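Local coordinates for protein ADP-ribosylation factor guanine nucleotide-exchange factor SEC7 (Saccharomyces cerevisiae, PDB 4OIY) that activates the small GTPase ARF1 by guanine nucleotide exchange at the trans-Golgi network, supporting vesicle budding and traffic through the Golgi, at residues 77-82 with 112-117; 106-111 with 136-141. One frame throughout, in Å; residues are numbered along the deposited sequence.

In the fold
Both contacts belong to the all-helical Sec7 domain, the nucleotide-exchange part of a much longer protein, and both use helix 105-122. Interaction 1 joins the middle of that helix to helix 68-79, whereas interaction 2 joins its beginning to helix 130-148; their centres are 12 Å apart. Along the chain the segments alternate, in the order 77-82, 106-111, 112-117, 136-141, so helix 105-122 is tied both to an earlier and to a later helix. The contacts also touch each other: Met112 packs on Ser137, Tyr138 and Ile141, and Phe115 on Ser137. One continuous set of side chains thus connects helices 68-79, 105-122 and 130-148.

Interaction 1: residues 77-82 with 112-117; sequences FVDEFD and MLKFAE
The carboxylate of Asp79 takes the ammonium of Lys114 on the syn side of OD1, with NZ 27° out of its plane, while the ring of Phe115 meets Phe83 edge-to-face and lies at a shallow angle to the ring of Phe95. This is a helix-helix contact inside the all-helical Sec7 domain, joining helix 68-79 to the middle of helix 105-122. The backbones come close, the CA atoms of Val78 and Phe115 being 6.4 Å apart. Val78 points at the neighbouring helix and slides past Lys114 in the opposite direction, its CB 3.6 Å from Lys114 CG. Its CG1, placed anti to the backbone N (chi1 -176°), also approaches the CA of Phe115 at 4.0 Å. Lys114 therefore works at two levels: its CG methylene lies against Val78, and beyond a bend at chi2 (63°) the chain runs out to cross Asp79 at about a right angle. Shortening this lysine to an alanine is likely to leave the Asp79 carboxylate without this positive partner and to open a gap beside Val78. The side chain of Asp79 is about 7 Å from that of Asp121, which binds magnesium. The salt bridge includes a hydrogen bond from Lys114 NZ to Asp79 OD1, 3.0 Å long, with Lys114 CE close behind at 3.3 Å from the same oxygen.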
ATOM      1  N   PHE A  77       6.792   5.388  -5.186  1.00 10.12           N
ATOM      2  CA  PHE A  77       5.585   5.642  -4.400  1.00  9.87           C
ATOM      3  C   PHE A  77       5.812   5.197  -2.951  1.00 10.10           C
ATOM      4  O   PHE A  77       5.580   5.965  -2.019  1.00 10.33           O
ATOM      5  CB  PHE A  77       4.426   4.892  -5.073  1.00  9.67           C
ATOM      6  CG  PHE A  77       3.084   5.036  -4.411  1.00  9.61           C
ATOM      7  CD1 PHE A  77       2.231   6.072  -4.766  1.00  9.77           C
ATOM      8  CD2 PHE A  77       2.640   4.082  -3.508  1.00  9.65           C
ATOM      9  CE1 PHE A  77       0.975   6.180  -4.199  1.00  9.79           C
ATOM     10  CE2 PHE A  77       1.387   4.192  -2.925  1.00  9.67           C
ATOM     11  CZ  PHE A  77       0.552   5.235  -3.285  1.00  9.65           C
ATOM     12  N   VAL A  78       6.296   3.970  -2.772  1.00 10.25           N
ATOM     13  CA  VAL A  78       6.599   3.456  -1.431  1.00 10.44           C
ATOM     14  C   VAL A  78       7.682   4.311  -0.770  1.00 11.40           C
ATOM     15  O   VAL A  78       7.606   4.580   0.422  1.00 11.16           O
ATOM     16  CB  VAL A  78       7.018   1.966  -1.438  1.00 10.31           C
ATOM     17  CG1 VAL A  78       7.223   1.462  -0.016  1.00 10.36           C
ATOM     18  CG2 VAL A  78       5.963   1.115  -2.135  1.00 10.23           C
ATOM     19  N   ASP A  79       8.661   4.760  -1.551  1.00 12.67           N
ATOM     20  CA  ASP A  79       9.760   5.576  -1.015  1.00 14.13           C
ATOM     21  C   ASP A  79       9.308   6.916  -0.441  1.00 14.02           C
ATOM     22  O   ASP A  79      10.038   7.508   0.355  1.00 14.82           O
ATOM     23  CB  ASP A  79      10.827   5.854  -2.083  1.00 15.60           C
ATOM     24  CG  ASP A  79      11.750   4.683  -2.326  1.00 17.01           C
ATOM     25  OD1 ASP A  79      11.741   3.703  -1.549  1.00 18.34           O
ATOM     26  OD2 ASP A  79      12.518   4.762  -3.316  1.00 19.33           O
ATOM     27  N   GLU A  80       8.138   7.405  -0.855  1.00 13.67           N
ATOM     28  CA  GLU A  80       7.592   8.666  -0.333  1.00 13.89           C
ATOM     29  C   GLU A  80       7.014   8.549   1.076  1.00 13.69           C
ATOM     30  O   GLU A  80       6.810   9.557   1.748  1.00 14.11           O
ATOM     31  CB  GLU A  80       6.531   9.218  -1.285  1.00 14.68           C
ATOM     32  CG  GLU A  80       7.109   9.669  -2.611  1.00 15.40           C
ATOM     33  CD  GLU A  80       8.047  10.846  -2.443  1.00 16.47           C
ATOM     34  OE1 GLU A  80       7.627  11.848  -1.835  1.00 17.72           O
ATOM     35  OE2 GLU A  80       9.200  10.759  -2.909  1.00 17.83           O
ATOM     36  N   PHE A  81       6.761   7.329   1.530  1.00 12.77           N
ATOM     37  CA  PHE A  81       6.195   7.118   2.855  1.00 12.59           C
ATOM     38  C   PHE A  81       7.268   7.231   3.922  1.00 12.93           C
ATOM     39  O   PHE A  81       8.406   6.775   3.730  1.00 13.26           O
ATOM     40  CB  PHE A  81       5.528   5.744   2.960  1.00 11.98           C
ATOM     41  CG  PHE A  81       4.208   5.663   2.261  1.00 11.56           C
ATOM     42  CD1 PHE A  81       4.160   5.551   0.885  1.00 11.15           C
ATOM     43  CD2 PHE A  81       3.017   5.710   2.975  1.00 11.25           C
ATOM     44  CE1 PHE A  81       2.953   5.485   0.225  1.00 11.23           C
ATOM     45  CE2 PHE A  81       1.803   5.658   2.321  1.00 11.16           C
ATOM     46  CZ  PHE A  81       1.774   5.533   0.940  1.00 10.97           C
ATOM     47  N   ASP A  82       6.896   7.837   5.046  1.00 13.71           N
ATOM     48  CA  ASP A  82       7.751   7.863   6.218  1.00 14.55           C
ATOM     49  C   ASP A  82       7.151   6.945   7.269  1.00 14.13           C
ATOM     50  O   ASP A  82       6.183   7.304   7.928  1.00 14.97           O
ATOM     51  CB  ASP A  82       7.888   9.287   6.758  1.00 16.08           C
ATOM     52  CG  ASP A  82       8.948   9.402   7.841  1.00 17.82           C
ATOM     53  OD1 ASP A  82       9.585   8.379   8.179  1.00 19.28           O
ATOM     54  OD2 ASP A  82       9.158  10.533   8.342  1.00 20.24           O
ATOM     55  N   MET A 112       4.232  -5.712  -1.400  1.00  8.82           N
ATOM     56  CA  MET A 112       4.469  -6.055  -0.009  1.00  9.14           C
ATOM     57  C   MET A 112       5.946  -6.236   0.275  1.00  9.17           C
ATOM     58  O   MET A 112       6.395  -5.932   1.381  1.00  8.64           O
ATOM     59  CB  MET A 112       3.630  -7.270   0.401  1.00  9.86           C
ATOM     60  CG  MET A 112       2.126  -7.049   0.168  1.00 10.26           C
ATOM     61  SD  MET A 112       1.489  -5.436   0.704  1.00 11.77           S
ATOM     62  CE  MET A 112       1.896  -5.605   2.421  1.00 11.48           C
ATOM     63  N   LEU A 113       6.715  -6.696  -0.717  1.00  9.17           N
ATOM     64  CA  LEU A 113       8.168  -6.784  -0.536  1.00  9.76           C
ATOM     65  C   LEU A 113       8.794  -5.399  -0.433  1.00  9.35           C
ATOM     66  O   LEU A 113       9.653  -5.173   0.423  1.00  9.17           O
ATOM     67  CB  LEU A 113       8.850  -7.608  -1.634  1.00 10.50           C
ATOM     68  CG  LEU A 113      10.373  -7.735  -1.482  1.00 11.44           C
ATOM     69  CD1 LEU A 113      10.766  -8.377  -0.158  1.00 11.83           C
ATOM     70  CD2 LEU A 113      10.932  -8.509  -2.667  1.00 11.83           C
ATOM     71  N   LYS A 114       8.360  -4.469  -1.280  1.00  9.13           N
ATOM     72  CA  LYS A 114       8.881  -3.107  -1.221  1.00  9.13           C
ATOM     73  C   LYS A 114       8.464  -2.417   0.076  1.00  8.55           C
ATOM     74  O   LYS A 114       9.267  -1.716   0.693  1.00  8.17           O
ATOM     75  CB  LYS A 114       8.419  -2.292  -2.422  1.00  9.99           C
ATOM     76  CG  LYS A 114       8.947  -0.870  -2.454  1.00 11.00           C
ATOM     77  CD  LYS A 114      10.462  -0.773  -2.572  1.00 12.12           C
ATOM     78  CE  LYS A 114      10.883   0.691  -2.575  1.00 13.30           C
ATOM     79  NZ  LYS A 114      12.352   0.899  -2.511  1.00 14.31           N
ATOM     80  N   PHE A 115       7.212  -2.608   0.487  1.00  8.17           N
ATOM     81  CA  PHE A 115       6.760  -2.117   1.787  1.00  8.25           C
ATOM     82  C   PHE A 115       7.664  -2.632   2.905  1.00  8.30           C
ATOM     83  O   PHE A 115       8.132  -1.854   3.738  1.00  8.17           O
ATOM     84  CB  PHE A 115       5.317  -2.530   2.060  1.00  8.29           C
ATOM     85  CG  PHE A 115       4.900  -2.330   3.484  1.00  8.20           C
ATOM     86  CD1 PHE A 115       4.514  -1.075   3.923  1.00  8.28           C
ATOM     87  CD2 PHE A 115       4.940  -3.377   4.392  1.00  8.14           C
ATOM     88  CE1 PHE A 115       4.168  -0.869   5.236  1.00  8.41           C
ATOM     89  CE2 PHE A 115       4.596  -3.173   5.719  1.00  8.39           C
ATOM     90  CZ  PHE A 115       4.210  -1.913   6.134  1.00  8.37           C
ATOM     91  N   ALA A 116       7.916  -3.937   2.913  1.00  8.34           N
ATOM     92  CA  ALA A 116       8.725  -4.559   3.967  1.00  8.86           C
ATOM     93  C   ALA A 116      10.127  -3.975   3.976  1.00  9.46           C
ATOM     94  O   ALA A 116      10.672  -3.679   5.036  1.00  9.16           O
ATOM     95  CB  ALA A 116       8.780  -6.071   3.774  1.00  8.84           C
ATOM     96  N   GLU A 117      10.712  -3.806   2.800  1.00 10.39           N
ATOM     97  CA  GLU A 117      12.058  -3.250   2.698  1.00 11.39           C
ATOM     98  C   GLU A 117      12.119  -1.827   3.242  1.00 11.35           C
ATOM     99  O   GLU A 117      13.043  -1.483   3.986  1.00 11.31           O
ATOM    100  CB  GLU A 117      12.559  -3.328   1.257  1.00 12.63           C
ATOM    101  CG  GLU A 117      12.900  -4.752   0.845  1.00 14.49           C
ATOM    102  CD  GLU A 117      13.071  -4.930  -0.648  1.00 15.96           C
ATOM    103  OE1 GLU A 117      12.824  -3.967  -1.404  1.00 18.13           O
ATOM    104  OE2 GLU A 117      13.435  -6.051  -1.075  1.00 17.97           O
TER

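Interaction 2: residues 106-111 with 136-141; sequences QKIDRF and LSYSLI
Between segments 106-111 and 136-141 the closest CA pair is Asp109 and Tyr138, 9.5 Å apart on helices 105-122 and 130-148 of the Sec7 domain, so the tyrosine side chain spans most of the gap. In this all-helical fold the contact lies near the surface, and Tyr138 provides nearly all the reach from its side. Its ring, with CG anti to the carbonyl carbon (chi1 -73°), extends straight toward the first turns of helix 105-122. The hydroxyl arrives beside the backbone of Asp109, with Tyr138 OH 3.1 Å from Asp109 CA. The sole polar link between the two segments, from Tyr138 OH to Asp109 OD1, is a weak hydrogen bond, and at 2.5 Å its details are doubtful. The two side chains cross nearly perpendicularly, and the carboxylate plane is turned 78° from that of the ring. Asp109 itself leaves its helix to one side, and its carboxylate end then comes back nearer to the hydroxyl. Met112, on the same helix as Asp109, also packs against Tyr138, whose ring meets that of Tyr134 edge-to-face. Ile108, one residue before Asp109, supplies the apolar half of the contact through a single branch. Its CG2 methyl, anti to the backbone N, approaches the outer end of the ring obliquely, 3.6 Å from Tyr138 OH and 3.7 Å from Tyr138 CE1.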
ATOM      1  N   GLN A 106       1.288 -12.197  -7.764  1.00 13.94           N
ATOM      2  CA  GLN A 106       2.642 -11.745  -8.072  1.00 14.49           C
ATOM      3  C   GLN A 106       2.760 -10.220  -7.976  1.00 13.47           C
ATOM      4  O   GLN A 106       3.804  -9.713  -7.591  1.00 13.00           O
ATOM      5  CB  GLN A 106       3.145 -12.261  -9.423  1.00 16.31           C
ATOM      6  CG  GLN A 106       2.456 -11.712 -10.656  1.00 18.40           C
ATOM      7  CD  GLN A 106       3.261 -11.964 -11.925  1.00 20.76           C
ATOM      8  OE1 GLN A 106       4.177 -12.792 -11.949  1.00 22.32           O
ATOM      9  NE2 GLN A 106       2.943 -11.226 -12.975  1.00 23.04           N
ATOM     10  N   LYS A 107       1.686  -9.515  -8.297  1.00 12.97           N
ATOM     11  CA  LYS A 107       1.651  -8.060  -8.163  1.00 12.69           C
ATOM     12  C   LYS A 107       1.635  -7.666  -6.696  1.00 11.60           C
ATOM     13  O   LYS A 107       2.401  -6.800  -6.270  1.00 11.20           O
ATOM     14  CB  LYS A 107       0.431  -7.495  -8.873  1.00 13.86           C
ATOM     15  CG  LYS A 107       0.521  -7.635 -10.375  1.00 15.26           C
ATOM     16  CD  LYS A 107      -0.669  -7.039 -11.086  1.00 16.40           C
ATOM     17  CE  LYS A 107      -0.422  -7.017 -12.589  1.00 17.44           C
ATOM     18  NZ  LYS A 107      -1.495  -6.289 -13.298  1.00 18.06           N
ATOM     19  N   ILE A 108       0.757  -8.294  -5.927  1.00 10.59           N
ATOM     20  CA  ILE A 108       0.691  -8.043  -4.496  1.00  9.91           C
ATOM     21  C   ILE A 108       2.067  -8.229  -3.873  1.00  9.67           C
ATOM     22  O   ILE A 108       2.517  -7.385  -3.099  1.00  9.41           O
ATOM     23  CB  ILE A 108      -0.343  -8.968  -3.811  1.00  9.99           C
ATOM     24  CG1 ILE A 108      -1.749  -8.630  -4.302  1.00 10.14           C
ATOM     25  CG2 ILE A 108      -0.271  -8.838  -2.292  1.00 10.08           C
ATOM     26  CD1 ILE A 108      -2.784  -9.662  -3.937  1.00 10.16           C
ATOM     27  N   ASP A 109       2.745  -9.315  -4.232  1.00  9.54           N
ATOM     28  CA  ASP A 109       4.051  -9.615  -3.661  1.00  9.87           C
ATOM     29  C   ASP A 109       5.059  -8.485  -3.911  1.00  9.55           C
ATOM     30  O   ASP A 109       5.888  -8.192  -3.050  1.00  9.58           O
ATOM     31  CB  ASP A 109       4.596 -10.943  -4.204  1.00 10.24           C
ATOM     32  CG  ASP A 109       3.795 -12.174  -3.737  1.00 11.13           C
ATOM     33  OD1 ASP A 109       2.988 -12.093  -2.789  1.00 11.49           O
ATOM     34  OD2 ASP A 109       3.968 -13.252  -4.359  1.00 12.69           O
ATOM     35  N   ARG A 110       5.001  -7.869  -5.088  1.00  9.67           N
ATOM     36  CA  ARG A 110       5.870  -6.723  -5.397  1.00  9.98           C
ATOM     37  C   ARG A 110       5.629  -5.562  -4.426  1.00  9.51           C
ATOM     38  O   ARG A 110       6.587  -4.994  -3.876  1.00  9.20           O
ATOM     39  CB  ARG A 110       5.675  -6.256  -6.845  1.00 10.76           C
ATOM     40  CG  ARG A 110       6.154  -7.243  -7.900  1.00 11.79           C
ATOM     41  CD  ARG A 110       6.433  -6.535  -9.223  1.00 12.54           C
ATOM     42  NE  ARG A 110       5.237  -6.126  -9.956  1.00 13.46           N
ATOM     43  CZ  ARG A 110       4.533  -6.927 -10.753  1.00 14.16           C
ATOM     44  NH1 ARG A 110       3.467  -6.462 -11.379  1.00 14.88           N
ATOM     45  NH2 ARG A 110       4.883  -8.202 -10.919  1.00 14.68           N
ATOM     46  N   PHE A 111       4.362  -5.206  -4.216  1.00  9.34           N
ATOM     47  CA  PHE A 111       4.011  -4.154  -3.253  1.00  9.21           C
ATOM     48  C   PHE A 111       4.507  -4.491  -1.852  1.00  8.89           C
ATOM     49  O   PHE A 111       5.110  -3.646  -1.175  1.00  8.92           O
ATOM     50  CB  PHE A 111       2.500  -3.948  -3.175  1.00  9.23           C
ATOM     51  CG  PHE A 111       1.907  -3.231  -4.350  1.00  9.61           C
ATOM     52  CD1 PHE A 111       1.870  -1.849  -4.387  1.00  9.77           C
ATOM     53  CD2 PHE A 111       1.352  -3.942  -5.398  1.00 10.09           C
ATOM     54  CE1 PHE A 111       1.299  -1.189  -5.451  1.00  9.93           C
ATOM     55  CE2 PHE A 111       0.771  -3.284  -6.469  1.00 10.18           C
ATOM     56  CZ  PHE A 111       0.757  -1.904  -6.498  1.00 10.15           C
ATOM     57  N   LEU A 136       4.843 -11.182   7.825  1.00  7.96           N
ATOM     58  CA  LEU A 136       3.964 -10.676   8.868  1.00  7.93           C
ATOM     59  C   LEU A 136       2.877  -9.792   8.270  1.00  8.13           C
ATOM     60  O   LEU A 136       1.743  -9.816   8.730  1.00  7.99           O
ATOM     61  CB  LEU A 136       4.769  -9.911   9.918  1.00  7.80           C
ATOM     62  CG  LEU A 136       3.990  -9.337  11.107  1.00  7.84           C
ATOM     63  CD1 LEU A 136       3.175 -10.420  11.794  1.00  7.83           C
ATOM     64  CD2 LEU A 136       4.948  -8.686  12.088  1.00  7.93           C
ATOM     65  N   SER A 137       3.223  -9.035   7.228  1.00  8.27           N
ATOM     66  CA  SER A 137       2.255  -8.151   6.583  0.50  8.46           C
ATOM     67  C   SER A 137       1.072  -8.925   6.003  1.00  8.63           C
ATOM     68  O   SER A 137      -0.060  -8.491   6.112  1.00  8.46           O
ATOM     69  CB  SER A 137       2.929  -7.308   5.505  0.50  8.52           C
ATOM     70  OG  SER A 137       3.866  -6.433   6.092  0.50  8.48           O
ATOM     71  N   TYR A 138       1.326 -10.086   5.397  1.00  9.08           N
ATOM     72  CA  TYR A 138       0.221 -10.915   4.896  1.00  9.54           C
ATOM     73  C   TYR A 138      -0.658 -11.450   6.019  1.00  9.44           C
ATOM     74  O   TYR A 138      -1.875 -11.498   5.898  1.00  9.58           O
ATOM     75  CB  TYR A 138       0.727 -12.096   4.060  1.00  9.86           C
ATOM     76  CG  TYR A 138       1.239 -11.660   2.721  1.00 10.36           C
ATOM     77  CD1 TYR A 138       0.380 -11.547   1.634  1.00 10.88           C
ATOM     78  CD2 TYR A 138       2.570 -11.331   2.546  1.00 11.08           C
ATOM     79  CE1 TYR A 138       0.847 -11.120   0.404  1.00 11.45           C
ATOM     80  CE2 TYR A 138       3.046 -10.920   1.325  1.00 11.55           C
ATOM     81  CZ  TYR A 138       2.178 -10.815   0.257  1.00 11.65           C
ATOM     82  OH  TYR A 138       2.658 -10.393  -0.955  1.00 13.31           O
ATOM     83  N   SER A 139      -0.027 -11.834   7.125  1.00  9.70           N
ATOM     84  CA  SER A 139      -0.779 -12.331   8.267  1.00  9.80           C
ATOM     85  C   SER A 139      -1.660 -11.228   8.850  1.00  9.65           C
ATOM     86  O   SER A 139      -2.781 -11.488   9.285  1.00  9.57           O
ATOM     87  CB  SER A 139       0.173 -12.881   9.324  1.00 10.22           C
ATOM     88  OG  SER A 139      -0.539 -13.404  10.415  1.00 11.81           O
ATOM     89  N   LEU A 140      -1.150 -10.000   8.846  1.00  9.49           N
ATOM     90  CA  LEU A 140      -1.896  -8.859   9.350  1.00  9.52           C
ATOM     91  C   LEU A 140      -3.053  -8.512   8.428  1.00  9.77           C
ATOM     92  O   LEU A 140      -4.127  -8.168   8.904  1.00  9.56           O
ATOM     93  CB  LEU A 140      -0.984  -7.645   9.541  1.00  9.36           C
ATOM     94  CG  LEU A 140       0.026  -7.771  10.686  1.00  9.32           C
ATOM     95  CD1 LEU A 140       1.098  -6.702  10.602  1.00  9.40           C
ATOM     96  CD2 LEU A 140      -0.686  -7.731  12.031  1.00  9.24           C
ATOM     97  N   ILE A 141      -2.844  -8.602   7.115  1.00 10.25           N
ATOM     98  CA  ILE A 141      -3.933  -8.361   6.162  1.00 10.88           C
ATOM     99  C   ILE A 141      -5.041  -9.396   6.353  1.00 11.53           C
ATOM    100  O   ILE A 141      -6.232  -9.061   6.355  1.00 11.43           O
ATOM    101  CB  ILE A 141      -3.423  -8.384   4.705  1.00 11.10           C
ATOM    102  CG1 ILE A 141      -2.584  -7.133   4.421  1.00 11.18           C
ATOM    103  CG2 ILE A 141      -4.591  -8.455   3.719  1.00 11.11           C
ATOM    104  CD1 ILE A 141      -1.752  -7.226   3.167  1.00 11.58           C
TER